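Local coordinates for glutathione peroxidase-like protein (Trypanosoma brucei, PDB 3DWV), which probably reduces hydroperoxides as a glutathione peroxidase-like, tryparedoxin-dependent peroxidase of the thioredoxin fold, at residues Val31-Tyr39 with Glu112-Asn120. The protein carries 1 engineered substitution. Numbering follows the deposited sequence. Where two conformers were deposited one is given.
Sequences VLDADHKPY and EFPIMAKIN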
ATOM      1  N   VAL A  31       5.277  11.444  -4.807  1.00 12.59           N
ATOM      2  CA  VAL A  31       4.628  10.305  -5.481  1.00 12.49           C
ATOM      3  C   VAL A  31       4.396  10.671  -6.926  1.00 11.75           C
ATOM      4  O   VAL A  31       3.838  11.708  -7.329  1.00 13.97           O
ATOM      5  CB  VAL A  31       3.318   9.929  -4.745  1.00 10.97           C
ATOM      6  CG1 VAL A  31       2.541   8.844  -5.439  1.00 10.60           C
ATOM      7  CG2 VAL A  31       3.588   9.522  -3.274  1.00 13.60           C
ATOM      8  N   LEU A  32       4.840   9.747  -7.785  1.00 11.85           N
ATOM      9  CA  LEU A  32       4.478   9.763  -9.198  1.00 13.74           C
ATOM     10  C   LEU A  32       3.426   8.690  -9.513  1.00 14.36           C
ATOM     11  O   LEU A  32       3.481   7.545  -8.995  1.00 13.96           O
ATOM     12  CB  LEU A  32       5.691   9.542 -10.105  1.00 12.11           C
ATOM     13  CG  LEU A  32       6.930  10.414  -9.899  1.00 12.22           C
ATOM     14  CD1 LEU A  32       7.916  10.096 -11.040  1.00 15.68           C
ATOM     15  CD2 LEU A  32       6.617  11.906  -9.838  1.00 14.77           C
ATOM     16  N   ASP A  33       2.454   9.093 -10.360  1.00 15.57           N
ATOM     17  CA  ASP A  33       1.423   8.155 -10.821  1.00 14.78           C
ATOM     18  C   ASP A  33       1.978   7.180 -11.861  1.00 16.33           C
ATOM     19  O   ASP A  33       3.146   7.216 -12.217  1.00 13.70           O
ATOM     20  CB  ASP A  33       0.241   8.893 -11.421  1.00 19.27           C
ATOM     21  CG  ASP A  33       0.480   9.689 -12.686  1.00 22.24           C
ATOM     22  OD1 ASP A  33       1.405   9.381 -13.449  1.00 20.36           O
ATOM     23  OD2 ASP A  33      -0.295  10.653 -12.971  1.00 21.64           O
ATOM     24  N   ALA A  34       1.094   6.326 -12.399  1.00 15.28           N
ATOM     25  CA  ALA A  34       1.556   5.271 -13.301  1.00 16.63           C
ATOM     26  C   ALA A  34       2.119   5.787 -14.620  1.00 20.27           C
ATOM     27  O   ALA A  34       2.815   5.037 -15.312  1.00 18.33           O
ATOM     28  CB  ALA A  34       0.406   4.295 -13.537  1.00 19.07           C
ATOM     29  N   ASP A  35       1.853   7.040 -14.986  1.00 20.58           N
ATOM     30  CA  ASP A  35       2.443   7.646 -16.172  1.00 21.31           C
ATOM     31  C   ASP A  35       3.634   8.509 -15.771  1.00 21.23           C
ATOM     32  O   ASP A  35       4.156   9.267 -16.592  1.00 24.14           O
ATOM     33  CB  ASP A  35       1.488   8.537 -16.970  1.00 29.07           C
ATOM     34  CG  ASP A  35       0.052   8.063 -16.908  1.00 41.71           C
ATOM     35  OD1 ASP A  35      -0.227   7.038 -17.576  1.00 44.68           O
ATOM     36  OD2 ASP A  35      -0.729   8.741 -16.198  1.00 55.01           O
ATOM     37  N   HIS A  36       4.045   8.357 -14.529  1.00 19.08           N
ATOM     38  CA  HIS A  36       5.224   9.063 -14.058  1.00 21.69           C
ATOM     39  C   HIS A  36       4.991  10.548 -14.030  1.00 20.04           C
ATOM     40  O   HIS A  36       5.906  11.363 -14.185  1.00 22.25           O
ATOM     41  CB  HIS A  36       6.379   8.641 -14.982  1.00 23.51           C
ATOM     42  CG  HIS A  36       6.732   7.241 -14.521  1.00 27.97           C
ATOM     43  ND1 HIS A  36       6.492   6.130 -15.284  1.00 26.46           N
ATOM     44  CD2 HIS A  36       7.279   6.803 -13.358  1.00 30.81           C
ATOM     45  CE1 HIS A  36       6.886   5.055 -14.643  1.00 28.70           C
ATOM     46  NE2 HIS A  36       7.366   5.439 -13.473  1.00 30.98           N
ATOM     47  N   LYS A  37       3.732  10.947 -13.796  1.00 18.63           N
ATOM     48  CA  LYS A  37       3.575  12.396 -13.570  1.00 22.89           C
ATOM     49  C   LYS A  37       3.419  12.673 -12.094  1.00 16.94           C
ATOM     50  O   LYS A  37       3.061  11.756 -11.332  1.00 22.52           O
ATOM     51  CB  LYS A  37       2.379  12.928 -14.328  1.00 25.11           C
ATOM     52  CG  LYS A  37       2.511  12.729 -15.840  1.00 25.76           C
ATOM     53  CD  LYS A  37       1.110  12.901 -16.428  1.00 32.94           C
ATOM     54  CE  LYS A  37       0.051  12.471 -15.418  1.00 41.83           C
ATOM     55  NZ  LYS A  37      -0.890  11.424 -15.938  1.00 57.40           N
ATOM     56  N   PRO A  38       3.659  13.877 -11.642  1.00 18.27           N
ATOM     57  CA  PRO A  38       3.523  14.103 -10.199  1.00 20.07           C
ATOM     58  C   PRO A  38       2.074  13.858  -9.783  1.00 18.52           C
ATOM     59  O   PRO A  38       1.169  14.318 -10.513  1.00 18.54           O
ATOM     60  CB  PRO A  38       3.895  15.566 -10.018  1.00 21.10           C
ATOM     61  CG  PRO A  38       4.717  15.857 -11.245  1.00 27.38           C
ATOM     62  CD  PRO A  38       4.028  15.107 -12.360  1.00 25.46           C
ATOM     63  N   TYR A  39       1.951  13.147  -8.672  1.00 17.85           N
ATOM     64  CA  TYR A  39       0.577  12.839  -8.228  1.00 16.35           C
ATOM     65  C   TYR A  39       0.205  13.695  -7.026  1.00 20.21           C
ATOM     66  O   TYR A  39       0.955  13.732  -6.052  1.00 24.32           O
ATOM     67  CB  TYR A  39       0.449  11.344  -7.934  1.00 18.51           C
ATOM     68  CG  TYR A  39      -0.913  10.914  -7.448  1.00 15.10           C
ATOM     69  CD1 TYR A  39      -1.956  10.678  -8.349  1.00 18.69           C
ATOM     70  CD2 TYR A  39      -1.169  10.719  -6.093  1.00 14.92           C
ATOM     71  CE1 TYR A  39      -3.203  10.277  -7.908  1.00 20.58           C
ATOM     72  CE2 TYR A  39      -2.423  10.322  -5.664  1.00 16.71           C
ATOM     73  CZ  TYR A  39      -3.434  10.099  -6.557  1.00 16.84           C
ATOM     74  OH  TYR A  39      -4.676   9.706  -6.108  1.00 20.20           O
ATOM     75  N   GLU A 112      -9.784  -0.838  -9.782  1.00 15.06           N
ATOM     76  CA  GLU A 112     -10.673   0.312  -9.852  1.00 16.33           C
ATOM     77  C   GLU A 112     -10.091   1.543  -9.167  1.00 13.63           C
ATOM     78  O   GLU A 112     -10.519   2.675  -9.419  1.00 15.25           O
ATOM     79  CB  GLU A 112     -11.956  -0.123  -9.154  1.00 18.00           C
ATOM     80  CG  GLU A 112     -12.942  -0.837 -10.070  1.00 26.72           C
ATOM     81  CD  GLU A 112     -14.280  -0.912  -9.330  1.00 29.76           C
ATOM     82  OE1 GLU A 112     -14.946   0.148  -9.207  1.00 48.11           O
ATOM     83  OE2 GLU A 112     -14.565  -2.033  -8.883  1.00 29.77           O
ATOM     84  N   PHE A 113      -9.114   1.306  -8.282  1.00 13.42           N
ATOM     85  CA  PHE A 113      -8.501   2.386  -7.481  1.00 12.06           C
ATOM     86  C   PHE A 113      -7.202   2.831  -8.129  1.00 11.47           C
ATOM     87  O   PHE A 113      -6.718   2.088  -9.001  1.00 11.74           O
ATOM     88  CB  PHE A 113      -8.283   1.923  -6.044  1.00 12.07           C
ATOM     89  CG  PHE A 113      -7.828   0.489  -5.838  1.00 12.27           C
ATOM     90  CD1 PHE A 113      -6.500   0.145  -5.972  1.00 12.93           C
ATOM     91  CD2 PHE A 113      -8.670  -0.546  -5.526  1.00 12.25           C
ATOM     92  CE1 PHE A 113      -5.997  -1.131  -5.780  1.00 11.57           C
ATOM     93  CE2 PHE A 113      -8.229  -1.831  -5.309  1.00 11.42           C
ATOM     94  CZ  PHE A 113      -6.876  -2.174  -5.466  1.00 12.62           C
ATOM     95  N   PRO A 114      -6.622   3.975  -7.782  1.00 12.02           N
ATOM     96  CA  PRO A 114      -5.355   4.425  -8.370  1.00 13.52           C
ATOM     97  C   PRO A 114      -4.148   3.539  -8.102  1.00 12.36           C
ATOM     98  O   PRO A 114      -3.893   3.070  -6.991  1.00 11.90           O
ATOM     99  CB  PRO A 114      -5.103   5.788  -7.700  1.00 14.49           C
ATOM    100  CG  PRO A 114      -6.515   6.267  -7.435  1.00 17.81           C
ATOM    101  CD  PRO A 114      -7.179   5.007  -6.875  1.00 17.43           C
ATOM    102  N   ILE A 115      -3.381   3.389  -9.199  1.00 11.16           N
ATOM    103  CA  ILE A 115      -2.127   2.638  -9.121  0.50 11.97           C
ATOM    104  C   ILE A 115      -0.999   3.591  -9.508  1.00 11.49           C
ATOM    105  O   ILE A 115      -1.067   4.334 -10.492  1.00 13.56           O
ATOM    106  CB  ILE A 115      -2.087   1.403 -10.027  0.50 10.37           C
ATOM    107  CG1 ILE A 115      -3.291   0.483  -9.822  0.50  9.05           C
ATOM    108  CG2 ILE A 115      -0.793   0.626  -9.877  0.50  8.74           C
ATOM    109  CD1 ILE A 115      -3.588  -0.429 -10.981  0.50  8.80           C
ATOM    110  N   MET A 116       0.023   3.554  -8.684  1.00 11.83           N
ATOM    111  CA  MET A 116       1.117   4.512  -8.833  1.00 12.07           C
ATOM    112  C   MET A 116       2.231   3.916  -9.688  1.00 13.50           C
ATOM    113  O   MET A 116       2.184   2.748 -10.111  1.00 13.34           O
ATOM    114  CB  MET A 116       1.587   4.987  -7.451  1.00 13.03           C
ATOM    115  CG  MET A 116       0.456   5.583  -6.596  1.00 13.99           C
ATOM    116  SD  MET A 116      -0.148   7.183  -7.195  1.00 16.34           S
ATOM    117  CE  MET A 116      -1.775   6.762  -7.815  1.00 20.71           C
ATOM    118  N   ALA A 117       3.252   4.748  -9.976  1.00 12.70           N
ATOM    119  CA  ALA A 117       4.421   4.174 -10.656  1.00 11.80           C
ATOM    120  C   ALA A 117       5.169   3.181  -9.765  1.00 13.28           C
ATOM    121  O   ALA A 117       5.110   3.361  -8.524  1.00 15.96           O
ATOM    122  CB  ALA A 117       5.411   5.277 -11.031  1.00 16.16           C
ATOM    123  N   LYS A 118       5.857   2.204 -10.344  1.00 13.14           N
ATOM    124  CA  LYS A 118       6.615   1.168  -9.634  1.00 11.42           C
ATOM    125  C   LYS A 118       7.734   1.754  -8.809  1.00 11.38           C
ATOM    126  O   LYS A 118       8.383   2.715  -9.236  1.00 14.60           O
ATOM    127  CB  LYS A 118       7.226   0.154 -10.625  1.00 13.04           C
ATOM    128  CG  LYS A 118       6.114  -0.698 -11.250  1.00 18.43           C
ATOM    129  CD  LYS A 118       6.600  -1.808 -12.172  1.00 26.24           C
ATOM    130  CE  LYS A 118       5.607  -2.981 -12.140  1.00 34.85           C
ATOM    131  NZ  LYS A 118       5.681  -3.825 -13.367  1.00 42.27           N
ATOM    132  N   ILE A 119       7.947   1.186  -7.627  0.50 12.12           N
ATOM    133  CA  ILE A 119       8.894   1.615  -6.623  0.50  9.33           C
ATOM    134  C   ILE A 119       9.565   0.441  -5.921  0.50  9.66           C
ATOM    135  O   ILE A 119       9.023  -0.669  -5.985  0.50 10.23           O
ATOM    136  CB  ILE A 119       8.158   2.428  -5.540  0.50  8.35           C
ATOM    137  CG1 ILE A 119       7.173   1.573  -4.727  0.50  6.46           C
ATOM    138  CG2 ILE A 119       7.415   3.618  -6.116  0.50  9.52           C
ATOM    139  CD1 ILE A 119       6.790   2.271  -3.428  0.50  7.18           C
ATOM    140  N   ASN A 120      10.694   0.658  -5.257  1.00  9.84           N
ATOM    141  CA  ASN A 120      11.236  -0.387  -4.354  1.00 11.01           C
ATOM    142  C   ASN A 120      10.545  -0.195  -3.006  1.00 10.66           C
ATOM    143  O   ASN A 120      10.441   0.977  -2.559  1.00 11.10           O
ATOM    144  CB  ASN A 120      12.765  -0.355  -4.139  1.00 12.43           C
ATOM    145  CG  ASN A 120      13.557  -1.125  -5.184  1.00 11.26           C
ATOM    146  OD1 ASN A 120      14.167  -0.539  -6.096  1.00 13.99           O
ATOM    147  ND2 ASN A 120      13.533  -2.460  -5.049  1.00 10.64           N
TER
HETATM  148  O   HOH W   1      -2.048   6.408 -11.706  1.00 17.99           O
HETATM  149  O   HOH W   2       8.825   4.045 -11.599  1.00 21.28           O
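A Met-aromatic contact and a single beta bridge, between Asp33 and Met116, join the hairpin-like loop 31-39 to the extended segment 112-120. Met116 lays both its sulfur and its methyl group over one face of the Tyr39 ring: SD lies 3.9 Å from the ring centroid, and CE makes a CH-pi contact with the same face. The unbranched, flexible methionine suits this place because bends at chi2 (-70°) and chi3 fold its end across the ring. Tyr39 directs CB toward 112-120, and CG anti to the backbone N (chi1 179°) carries the ring on to the thioether. Buried, apolar Val31 suits a neighbour of the sulfur, with CG1 3.6 Å from SD.

The bridge follows the pattern of a non-hydrogen-bonded antiparallel pair. On one flank Ala117 N donates directly to Leu32 O (3.0 Å, nearly straight at 167°); on the other a water mediates, accepting from Ala34 N and donating to Ile115 O (2.6 Å). A second water joins His36 NE2 and Lys118 O, lying in the plane of the imidazole, which leans obliquely on Ala117 with CD2 3.4 Å from CB. The small methyl of Ala117 suits a spot pressed by both this ring and the turn backbone.

The type I turn from Asp33 to His36 is braced from within. Asp33 OD1 accepts from Asp35 N, forming an Asx turn, and from Lys37 N at 2.8 Å, the two donors approaching opposite faces of the carboxylate. Lys37 NZ forms salt bridges with Asp35 OD2 (2.7 Å) and Asp33 OD2, its charge offsetting two neighbouring carboxylates.

Tyr39 OH is hydrogen-bonded to His44, while the Tyr39 side chain also touches Leu83. Pro114 and Met116 form backbone hydrogen bonds with Ala84, placing 112-120 beside strand 81-86, an outermost strand of the central sheet, while Phe113 packs on helix 64-75.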